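Local coordinates for protein serine protease inhibitor 4, isoform B (Drosophila melanogaster, PDB 4P0F) that probably inhibits serine and cysteine endopeptidases as a member of the serpin family, and is captured here in its cleaved form, at residues Gln198-Ser203 and Leu380-Phe385; Ile169-Thr174 and Leu223-Ser228; Gln104-Phe109 and Phe301-Gln306. All coordinates share one frame; numbering follows the deposited sequence.

How the contacts relate
Contacts 1 and 3 lie on opposite sides of the chain's centre, with contact 2 nearer to contact 1. Contact 1 sets the C-terminal tail against strand 197-213, and contact 2 joins strand 161-174 to the turn after strand 218-224, the next strand along the chain from 197-213. Their centres are about 24 Å apart and their nearest atoms about 7 Å. Contact 3, at the N-terminal end of helix 107-115, has its centre about 51 Å from that of contact 1 and about 37 Å from that of contact 2. Contact 2 adjoins strand 328-341, which lies between strands 161-174 and 311-324 as the inserted reactive-centre strand does in cleaved serpins.

Contact 1: Gln198-Ser203 and Leu380-Phe385; sequences QVPMMS and LEENTF
The carbonyl oxygen of Gln198 lies against the side chain of Glu382, which meets it through CB, CG and the carboxylate. Gln198 O stands almost straight above the carboxylate carbon, Glu382 CD, at 3.0 Å, and is equally far, 3.3 Å, from Glu382 OE1 and Glu382 OE2. All three oxygens are acceptors and none bonds another; a weak attraction between the carbonyl oxygen and the carbon beneath it may offset part of their repulsion. An extended chain beyond CG (chi2 176°) carries CD out to this position. Glu382 OE2 goes on to meet C-H groups, 3.4 Å from Val199 CA and 3.4 Å from Pro200 CD, the glutamate and proline side chains reaching toward each other tip to tip. Proline presents a ring CH2 here and has no N-H to offer.

Beside the polar group lies a small apolar patch. Val199 CG1 touches Leu380 CB at 4.0 Å, the two side chains crossing at about a right angle. Valine and leucine suit this spot because their branched, apolar side chains pack against the Phe189 ring, while Leu380 also rests on Pro272. The amide end of Gln198 turns away to bond Thr188 OG1 on the neighbouring strand.

Farther along, Asn383 forms an Asx turn: Phe385 N donates to Asn383 OD1 at 3.1 Å, from well above the carbonyl plane.

In serpin terms the tail that follows the last strand of sheet B runs nearly perpendicular to a strand of sheet C. With a carbonyl oxygen standing over the face of a carboxylate, and only C-H groups and apolar contacts around them in these segments, adhesion probably owes more to shape than to charge, and the nearby carbonyl oxygen may slightly raise the carboxylate's proton affinity.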
loop_
_atom_site.group_PDB
_atom_site.type_symbol
_atom_site.label_atom_id
_atom_site.label_comp_id
_atom_site.label_asym_id
_atom_site.label_seq_id
_atom_site.Cartn_x
_atom_site.Cartn_y
_atom_site.Cartn_z
ATOM N N GLN A 198 25.474 4.570 -13.080
ATOM C CA GLN A 198 25.865 5.437 -11.977
ATOM C C GLN A 198 24.649 6.191 -11.446
ATOM O O GLN A 198 23.949 6.859 -12.205
ATOM C CB GLN A 198 26.943 6.429 -12.420
ATOM C CG GLN A 198 28.197 5.770 -12.960
ATOM C CD GLN A 198 28.888 4.910 -11.927
ATOM O OE1 GLN A 198 29.290 5.397 -10.869
ATOM N NE2 GLN A 198 29.023 3.621 -12.223
ATOM N N VAL A 199 24.409 6.076 -10.145
ATOM C CA VAL A 199 23.316 6.783 -9.483
ATOM C C VAL A 199 23.790 7.389 -8.162
ATOM O O VAL A 199 24.754 6.915 -7.571
ATOM C CB VAL A 199 22.121 5.843 -9.216
ATOM C CG1 VAL A 199 21.622 5.248 -10.526
ATOM C CG2 VAL A 199 22.501 4.748 -8.237
ATOM N N PRO A 200 23.097 8.430 -7.681
ATOM C CA PRO A 200 23.481 9.018 -6.393
ATOM C C PRO A 200 23.343 8.043 -5.242
ATOM O O PRO A 200 22.255 7.497 -5.024
ATOM C CB PRO A 200 22.507 10.187 -6.234
ATOM C CG PRO A 200 21.336 9.822 -7.088
ATOM C CD PRO A 200 21.914 9.091 -8.256
ATOM N N MET A 201 24.452 7.812 -4.540
ATOM C CA MET A 201 24.500 6.918 -3.388
ATOM C C MET A 201 24.785 7.702 -2.122
ATOM O O MET A 201 25.813 8.376 -2.014
ATOM C CB MET A 201 25.577 5.843 -3.563
ATOM C CG MET A 201 25.270 4.861 -4.640
ATOM S SD MET A 201 23.975 3.727 -4.107
ATOM C CE MET A 201 24.027 2.571 -5.471
ATOM N N MET A 202 23.871 7.597 -1.168
ATOM C CA MET A 202 24.007 8.241 0.124
ATOM C C MET A 202 24.795 7.330 1.036
ATOM O O MET A 202 24.589 6.119 1.021
ATOM C CB MET A 202 22.628 8.540 0.708
ATOM C CG MET A 202 21.694 9.156 -0.311
ATOM S SD MET A 202 20.092 9.636 0.334
ATOM C CE MET A 202 19.368 8.052 0.766
ATOM N N SER A 203 25.678 7.917 1.837
ATOM C CA SER A 203 26.583 7.161 2.705
ATOM C C SER A 203 26.435 7.574 4.158
ATOM O O SER A 203 26.451 8.765 4.469
ATOM C CB SER A 203 28.058 7.374 2.301
ATOM O OG SER A 203 28.356 6.826 1.031
ATOM N N LEU A 380 17.455 1.218 -11.840
ATOM C CA LEU A 380 17.651 2.640 -11.622
ATOM C C LEU A 380 18.427 3.227 -12.780
ATOM O O LEU A 380 19.208 2.535 -13.424
ATOM C CB LEU A 380 18.388 2.900 -10.312
ATOM C CG LEU A 380 17.641 2.569 -9.025
ATOM C CD1 LEU A 380 18.563 2.774 -7.833
ATOM C CD2 LEU A 380 16.388 3.428 -8.888
ATOM N N GLU A 381 18.180 4.500 -13.053
ATOM C CA GLU A 381 19.004 5.263 -13.979
ATOM C C GLU A 381 19.058 6.710 -13.523
ATOM O O GLU A 381 18.119 7.209 -12.895
ATOM C CB GLU A 381 18.460 5.182 -15.408
ATOM C CG GLU A 381 18.840 3.908 -16.161
ATOM C CD GLU A 381 17.798 2.801 -16.059
ATOM O OE1 GLU A 381 16.588 3.107 -15.975
ATOM O OE2 GLU A 381 18.196 1.616 -16.073
ATOM N N GLU A 382 20.173 7.368 -13.812
ATOM C CA GLU A 382 20.241 8.816 -13.757
ATOM C C GLU A 382 19.687 9.311 -15.079
ATOM O O GLU A 382 20.212 8.964 -16.134
ATOM C CB GLU A 382 21.676 9.311 -13.546
ATOM C CG GLU A 382 22.116 9.399 -12.094
ATOM C CD GLU A 382 23.581 9.795 -11.947
ATOM O OE1 GLU A 382 24.239 10.045 -12.979
ATOM O OE2 GLU A 382 24.077 9.854 -10.799
ATOM N N ASN A 383 18.605 10.077 -15.043
ATOM C CA ASN A 383 18.065 10.619 -16.276
ATOM C C ASN A 383 18.985 11.715 -16.794
ATOM O O ASN A 383 19.361 12.622 -16.052
ATOM C CB ASN A 383 16.651 11.159 -16.072
ATOM C CG ASN A 383 15.985 11.543 -17.378
ATOM O OD1 ASN A 383 16.396 11.098 -18.451
ATOM N ND2 ASN A 383 14.955 12.377 -17.295
ATOM N N THR A 384 19.360 11.606 -18.065
ATOM C CA THR A 384 20.215 12.586 -18.709
ATOM C C THR A 384 19.393 13.635 -19.450
ATOM O O THR A 384 19.947 14.605 -19.972
ATOM C CB THR A 384 21.178 11.908 -19.693
ATOM O OG1 THR A 384 20.426 11.139 -20.639
ATOM C CG2 THR A 384 22.136 10.981 -18.945
ATOM N N PHE A 385 18.075 13.434 -19.504
ATOM C CA PHE A 385 17.178 14.401 -20.137
ATOM C C PHE A 385 16.549 15.301 -19.086
ATOM O O PHE A 385 16.212 14.844 -17.993
ATOM C CB PHE A 385 16.049 13.698 -20.916
ATOM C CG PHE A 385 16.502 12.973 -22.154
ATOM C CD1 PHE A 385 16.511 13.605 -23.386
ATOM C CD2 PHE A 385 16.888 11.640 -22.088
ATOM C CE1 PHE A 385 16.918 12.935 -24.529
ATOM C CE2 PHE A 385 17.300 10.967 -23.227
ATOM C CZ PHE A 385 17.317 11.615 -24.447
#

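Contact 2: Ile169-Thr174 and Leu223-Ser228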
loop_
_atom_site.group_PDB
_atom_site.type_symbol
_atom_site.label_atom_id
_atom_site.label_comp_id
_atom_site.label_asym_id
_atom_site.label_seq_id
_atom_site.Cartn_x
_atom_site.Cartn_y
_atom_site.Cartn_z
ATOM N N ILE A 169 -3.398 7.476 1.909
ATOM C CA ILE A 169 -2.406 7.448 2.978
ATOM C C ILE A 169 -1.214 8.317 2.589
ATOM O O ILE A 169 -0.790 8.334 1.434
ATOM C CB ILE A 169 -1.968 5.986 3.287
ATOM C CG1 ILE A 169 -0.880 5.940 4.367
ATOM C CG2 ILE A 169 -1.510 5.274 2.019
ATOM C CD1 ILE A 169 -0.690 4.538 4.964
ATOM N N HIS A 170 -0.718 9.079 3.558
ATOM C CA HIS A 170 0.436 9.944 3.340
ATOM C C HIS A 170 1.406 9.823 4.489
ATOM O O HIS A 170 1.018 9.881 5.652
ATOM C CB HIS A 170 0.011 11.396 3.183
ATOM C CG HIS A 170 1.162 12.333 2.974
ATOM N ND1 HIS A 170 1.677 13.111 3.985
ATOM C CD2 HIS A 170 1.914 12.586 1.876
ATOM C CE1 HIS A 170 2.696 13.818 3.517
ATOM N NE2 HIS A 170 2.858 13.520 2.242
ATOM N N PHE A 171 2.677 9.674 4.136
ATOM C CA PHE A 171 3.762 9.559 5.101
ATOM C C PHE A 171 4.862 10.544 4.764
ATOM O O PHE A 171 5.285 10.642 3.614
ATOM C CB PHE A 171 4.311 8.143 5.109
ATOM C CG PHE A 171 5.586 7.992 5.883
ATOM C CD1 PHE A 171 5.584 8.026 7.263
ATOM C CD2 PHE A 171 6.785 7.818 5.221
ATOM C CE1 PHE A 171 6.767 7.887 7.977
ATOM C CE2 PHE A 171 7.974 7.673 5.930
ATOM C CZ PHE A 171 7.959 7.708 7.306
ATOM N N LYS A 172 5.319 11.270 5.775
ATOM C CA LYS A 172 6.521 12.082 5.647
ATOM C C LYS A 172 7.300 11.986 6.945
ATOM O O LYS A 172 6.840 12.440 7.990
ATOM C CB LYS A 172 6.190 13.535 5.318
ATOM C CG LYS A 172 7.428 14.442 5.296
ATOM C CD LYS A 172 7.660 15.055 3.932
ATOM C CE LYS A 172 8.759 16.106 3.979
ATOM N NZ LYS A 172 8.916 16.801 2.674
ATOM N N GLY A 173 8.478 11.381 6.873
ATOM C CA GLY A 173 9.288 11.161 8.049
ATOM C C GLY A 173 10.694 11.680 7.838
ATOM O O GLY A 173 11.180 11.718 6.711
ATOM N N THR A 174 11.320 12.096 8.930
ATOM C CA THR A 174 12.719 12.489 8.934
ATOM C C THR A 174 13.543 11.369 9.554
ATOM O O THR A 174 13.137 10.800 10.560
ATOM C CB THR A 174 12.913 13.800 9.725
ATOM O OG1 THR A 174 12.074 14.812 9.150
ATOM C CG2 THR A 174 14.365 14.248 9.700
ATOM N N LEU A 223 16.042 1.401 9.128
ATOM C CA LEU A 223 16.372 2.806 9.294
ATOM C C LEU A 223 15.194 3.506 9.968
ATOM O O LEU A 223 14.131 3.646 9.358
ATOM C CB LEU A 223 16.681 3.444 7.940
ATOM C CG LEU A 223 17.760 2.766 7.093
ATOM C CD1 LEU A 223 17.973 3.509 5.785
ATOM C CD2 LEU A 223 19.069 2.663 7.863
ATOM N N PRO A 224 15.365 3.934 11.228
ATOM C CA PRO A 224 14.235 4.527 11.949
ATOM C C PRO A 224 13.973 5.986 11.592
ATOM O O PRO A 224 14.886 6.712 11.224
ATOM C CB PRO A 224 14.654 4.392 13.416
ATOM C CG PRO A 224 16.135 4.428 13.378
ATOM C CD PRO A 224 16.525 3.723 12.108
ATOM N N TYR A 225 12.712 6.397 11.704
ATOM C CA TYR A 225 12.318 7.799 11.571
ATOM C C TYR A 225 12.177 8.426 12.954
ATOM O O TYR A 225 11.709 7.773 13.882
ATOM C CB TYR A 225 10.993 7.907 10.795
ATOM C CG TYR A 225 11.117 7.365 9.399
ATOM C CD1 TYR A 225 11.681 8.132 8.394
ATOM C CD2 TYR A 225 10.695 6.084 9.089
ATOM C CE1 TYR A 225 11.830 7.638 7.119
ATOM C CE2 TYR A 225 10.831 5.575 7.807
ATOM C CZ TYR A 225 11.394 6.369 6.827
ATOM O OH TYR A 225 11.548 5.884 5.559
ATOM N N LYS A 226 12.569 9.685 13.104
ATOM C CA LYS A 226 12.514 10.315 14.418
ATOM C C LYS A 226 11.062 10.551 14.829
ATOM O O LYS A 226 10.173 10.642 13.980
ATOM C CB LYS A 226 13.307 11.627 14.443
ATOM C CG LYS A 226 12.961 12.609 13.349
ATOM C CD LYS A 226 13.849 13.851 13.411
ATOM C CE LYS A 226 13.484 14.755 14.572
ATOM N NZ LYS A 226 13.655 16.195 14.227
ATOM N N ASP A 227 10.835 10.616 16.137
ATOM C CA ASP A 227 9.518 10.922 16.692
ATOM C C ASP A 227 8.441 9.974 16.178
ATOM O O ASP A 227 7.319 10.396 15.892
ATOM C CB ASP A 227 9.129 12.362 16.363
ATOM C CG ASP A 227 10.157 13.365 16.836
ATOM O OD1 ASP A 227 10.845 13.082 17.843
ATOM O OD2 ASP A 227 10.278 14.435 16.201
ATOM N N SER A 228 8.782 8.696 16.058
ATOM C CA SER A 228 7.833 7.708 15.566
ATOM C C SER A 228 8.300 6.298 15.873
ATOM O O SER A 228 9.457 6.092 16.234
ATOM C CB SER A 228 7.640 7.860 14.060
ATOM O OG SER A 228 8.670 7.188 13.361
HETATM O O HOH W 1 9.922 11.915 11.403
#
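Phe171 drives its edge into the face of Tyr225 in a T-shaped stack, with the ring centroids 4.8 Å apart and the planes at 76°. The leading atom, Phe171 CZ, sits over the centre of the tyrosine ring and comes within 3.6 Å of Tyr225 CE2. In Phe171, CG is anti to the backbone N (chi1 169°), on the side of the carbonyl carbon, and Gly173 N lies over one face of the phenylalanine ring near its rim. A glycine fits at that point: its backbone lies against both rings, Gly173 C being 3.7 Å from Tyr225 CD1, where a beta carbon would collide with them. Tyrosine also serves by its hydroxyl, which bonds Thr329 OG1, while its ring meets Trp175 nearly in parallel.

At the strand's end Lys226 N donates to Thr174 O at 2.8 Å, nearly straight on, and a water bridges Thr174 N and Lys226 O. The aliphatic part of Lys226 lies beside Thr174, pointing the same way, with Lys226 CD 3.8 Å from Thr174 CG2.

This aromatic joint between sheet A and the turn leaving a sheet B strand, next to Trp175 and the start of strand 328-341, is consistent with the breach region of the serpin fold.

Contact 3: Gln104-Phe109 and Phe301-Gln306; sequences QLRQEF and FGKMLQ
Leu105 and Leu305 form a non-hydrogen-bonded pair in a single antiparallel bridge, their CA atoms 4.4 Å apart. Two backbone bonds flank them: Gln306 N to Gln104 O at 3.0 Å, and Arg106 N to Met304 O at 2.9 Å. The leucines also touch through their methyls, Leu105 CD2 to Leu305 CD2 at 3.7 Å.

Arg106 extends the grip. Its CG and CD lie against Leu305 O, the bend at chi3 (70°) then turns NE, and NH1 donates in the guanidinium plane to Gly302 O at 3.0 Å, approaching from above the plane of that carbonyl. A long, flexible arginine can thus hold the far side of the turn.

Phe109, one helical turn further on, covers Met304: Met304 CA lies over the ring face, 4.1 Å from its centroid, as a CH-pi contact, and the sulfur approaches obliquely in a Met-aromatic contact. A water donates to Lys303 O and weakly accepts from Phe109 N.

Behind this shell, a type I turn from Phe301 to Met304 presents the acceptor carbonyls, while Leu311 and Leu163 back Met304 and Leu305, and Ile97 backs Phe109. Arg106 occupies the N-cap position of helix 107-115, helix E of the serpin fold, here tied to the loop leading into a sheet A strand.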
loop_
_atom_site.group_PDB
_atom_site.type_symbol
_atom_site.label_atom_id
_atom_site.label_comp_id
_atom_site.label_asym_id
_atom_site.label_seq_id
_atom_site.Cartn_x
_atom_site.Cartn_y
_atom_site.Cartn_z
ATOM N N GLN A 104 -29.296 6.348 -1.252
ATOM C CA GLN A 104 -29.024 6.391 0.178
ATOM C C GLN A 104 -28.299 5.123 0.606
ATOM O O GLN A 104 -28.664 4.021 0.194
ATOM C CB GLN A 104 -30.320 6.535 0.969
ATOM C CG GLN A 104 -31.146 7.745 0.573
ATOM C CD GLN A 104 -32.279 7.998 1.532
ATOM O OE1 GLN A 104 -33.424 7.615 1.281
ATOM N NE2 GLN A 104 -31.967 8.643 2.649
ATOM N N LEU A 105 -27.278 5.289 1.433
ATOM C CA LEU A 105 -26.596 4.154 2.036
ATOM C C LEU A 105 -27.510 3.473 3.036
ATOM O O LEU A 105 -28.356 4.118 3.646
ATOM C CB LEU A 105 -25.323 4.603 2.740
ATOM C CG LEU A 105 -24.264 5.311 1.899
ATOM C CD1 LEU A 105 -23.037 5.574 2.742
ATOM C CD2 LEU A 105 -23.898 4.506 0.670
ATOM N N ARG A 106 -27.349 2.165 3.208
ATOM C CA ARG A 106 -28.030 1.474 4.289
ATOM C C ARG A 106 -27.441 1.934 5.614
ATOM O O ARG A 106 -26.262 2.262 5.686
ATOM C CB ARG A 106 -27.911 -0.040 4.127
ATOM C CG ARG A 106 -28.633 -0.538 2.893
ATOM C CD ARG A 106 -28.764 -2.042 2.853
ATOM N NE ARG A 106 -29.700 -2.558 3.846
ATOM C CZ ARG A 106 -30.048 -3.839 3.954
ATOM N NH1 ARG A 106 -29.552 -4.743 3.119
ATOM N NH2 ARG A 106 -30.902 -4.218 4.895
ATOM N N GLN A 107 -28.266 1.957 6.655
ATOM C CA GLN A 107 -27.856 2.523 7.938
ATOM C C GLN A 107 -26.620 1.842 8.539
ATOM O O GLN A 107 -25.690 2.525 8.965
ATOM C CB GLN A 107 -29.011 2.462 8.940
ATOM C CG GLN A 107 -28.712 3.173 10.253
ATOM C CD GLN A 107 -29.857 3.081 11.246
ATOM O OE1 GLN A 107 -31.014 2.880 10.870
ATOM N NE2 GLN A 107 -29.537 3.224 12.525
ATOM N N GLU A 108 -26.587 0.514 8.573
ATOM C CA GLU A 108 -25.466 -0.176 9.214
ATOM C C GLU A 108 -24.148 0.062 8.468
ATOM O O GLU A 108 -23.115 0.306 9.091
ATOM C CB GLU A 108 -25.745 -1.675 9.326
ATOM C CG GLU A 108 -24.628 -2.484 9.993
ATOM C CD GLU A 108 -24.445 -2.160 11.472
ATOM O OE1 GLU A 108 -25.224 -1.351 12.018
ATOM O OE2 GLU A 108 -23.523 -2.727 12.096
ATOM N N PHE A 109 -24.186 -0.029 7.141
ATOM C CA PHE A 109 -23.035 0.271 6.287
ATOM C C PHE A 109 -22.516 1.679 6.575
ATOM O O PHE A 109 -21.322 1.897 6.809
ATOM C CB PHE A 109 -23.454 0.122 4.816
ATOM C CG PHE A 109 -22.336 0.281 3.807
ATOM C CD1 PHE A 109 -21.198 -0.498 3.864
ATOM C CD2 PHE A 109 -22.472 1.172 2.754
ATOM C CE1 PHE A 109 -20.204 -0.374 2.908
ATOM C CE2 PHE A 109 -21.492 1.297 1.796
ATOM C CZ PHE A 109 -20.344 0.525 1.877
ATOM N N PHE A 301 -23.646 -7.409 -3.122
ATOM C CA PHE A 301 -23.345 -6.199 -2.367
ATOM C C PHE A 301 -24.635 -5.525 -1.912
ATOM O O PHE A 301 -24.738 -4.299 -1.895
ATOM C CB PHE A 301 -22.504 -5.227 -3.200
ATOM C CG PHE A 301 -21.058 -5.612 -3.309
ATOM C CD1 PHE A 301 -20.201 -5.456 -2.238
ATOM C CD2 PHE A 301 -20.559 -6.126 -4.487
ATOM C CE1 PHE A 301 -18.875 -5.817 -2.340
ATOM C CE2 PHE A 301 -19.228 -6.485 -4.594
ATOM C CZ PHE A 301 -18.392 -6.323 -3.525
ATOM N N GLY A 302 -25.609 -6.339 -1.513
ATOM C CA GLY A 302 -26.909 -5.833 -1.134
ATOM C C GLY A 302 -26.991 -5.071 0.171
ATOM O O GLY A 302 -28.063 -4.548 0.508
ATOM N N LYS A 303 -25.883 -4.988 0.905
ATOM C CA LYS A 303 -25.892 -4.270 2.166
ATOM C C LYS A 303 -25.315 -2.858 2.039
ATOM O O LYS A 303 -25.214 -2.149 3.033
ATOM C CB LYS A 303 -25.152 -5.073 3.232
ATOM C CG LYS A 303 -26.066 -6.129 3.872
ATOM C CD LYS A 303 -25.287 -7.195 4.639
ATOM C CE LYS A 303 -24.963 -6.771 6.058
ATOM N NZ LYS A 303 -24.180 -7.825 6.777
ATOM N N MET A 304 -24.994 -2.439 0.817
ATOM C CA MET A 304 -24.473 -1.094 0.585
ATOM C C MET A 304 -25.567 -0.024 0.520
ATOM O O MET A 304 -25.513 0.958 1.250
ATOM C CB MET A 304 -23.658 -1.061 -0.707
ATOM C CG MET A 304 -22.327 -1.745 -0.575
ATOM S SD MET A 304 -21.344 -1.630 -2.079
ATOM C CE MET A 304 -19.702 -1.990 -1.423
ATOM N N LEU A 305 -26.556 -0.232 -0.345
ATOM C CA LEU A 305 -27.582 0.780 -0.626
ATOM C C LEU A 305 -28.995 0.340 -0.245
ATOM O O LEU A 305 -29.317 -0.848 -0.259
ATOM C CB LEU A 305 -27.578 1.121 -2.111
ATOM C CG LEU A 305 -26.272 1.613 -2.731
ATOM C CD1 LEU A 305 -26.477 1.844 -4.219
ATOM C CD2 LEU A 305 -25.803 2.871 -2.051
ATOM N N GLN A 306 -29.865 1.297 0.051
ATOM C CA GLN A 306 -31.251 0.952 0.319
ATOM C C GLN A 306 -31.903 0.364 -0.938
ATOM O O GLN A 306 -32.786 -0.483 -0.858
ATOM C CB GLN A 306 -32.019 2.178 0.818
ATOM C CG GLN A 306 -31.444 2.716 2.117
ATOM C CD GLN A 306 -32.261 3.836 2.718
ATOM O OE1 GLN A 306 -33.177 4.360 2.090
ATOM N NE2 GLN A 306 -31.927 4.212 3.946
HETATM O O HOH W 2 -25.653 -2.389 5.689
#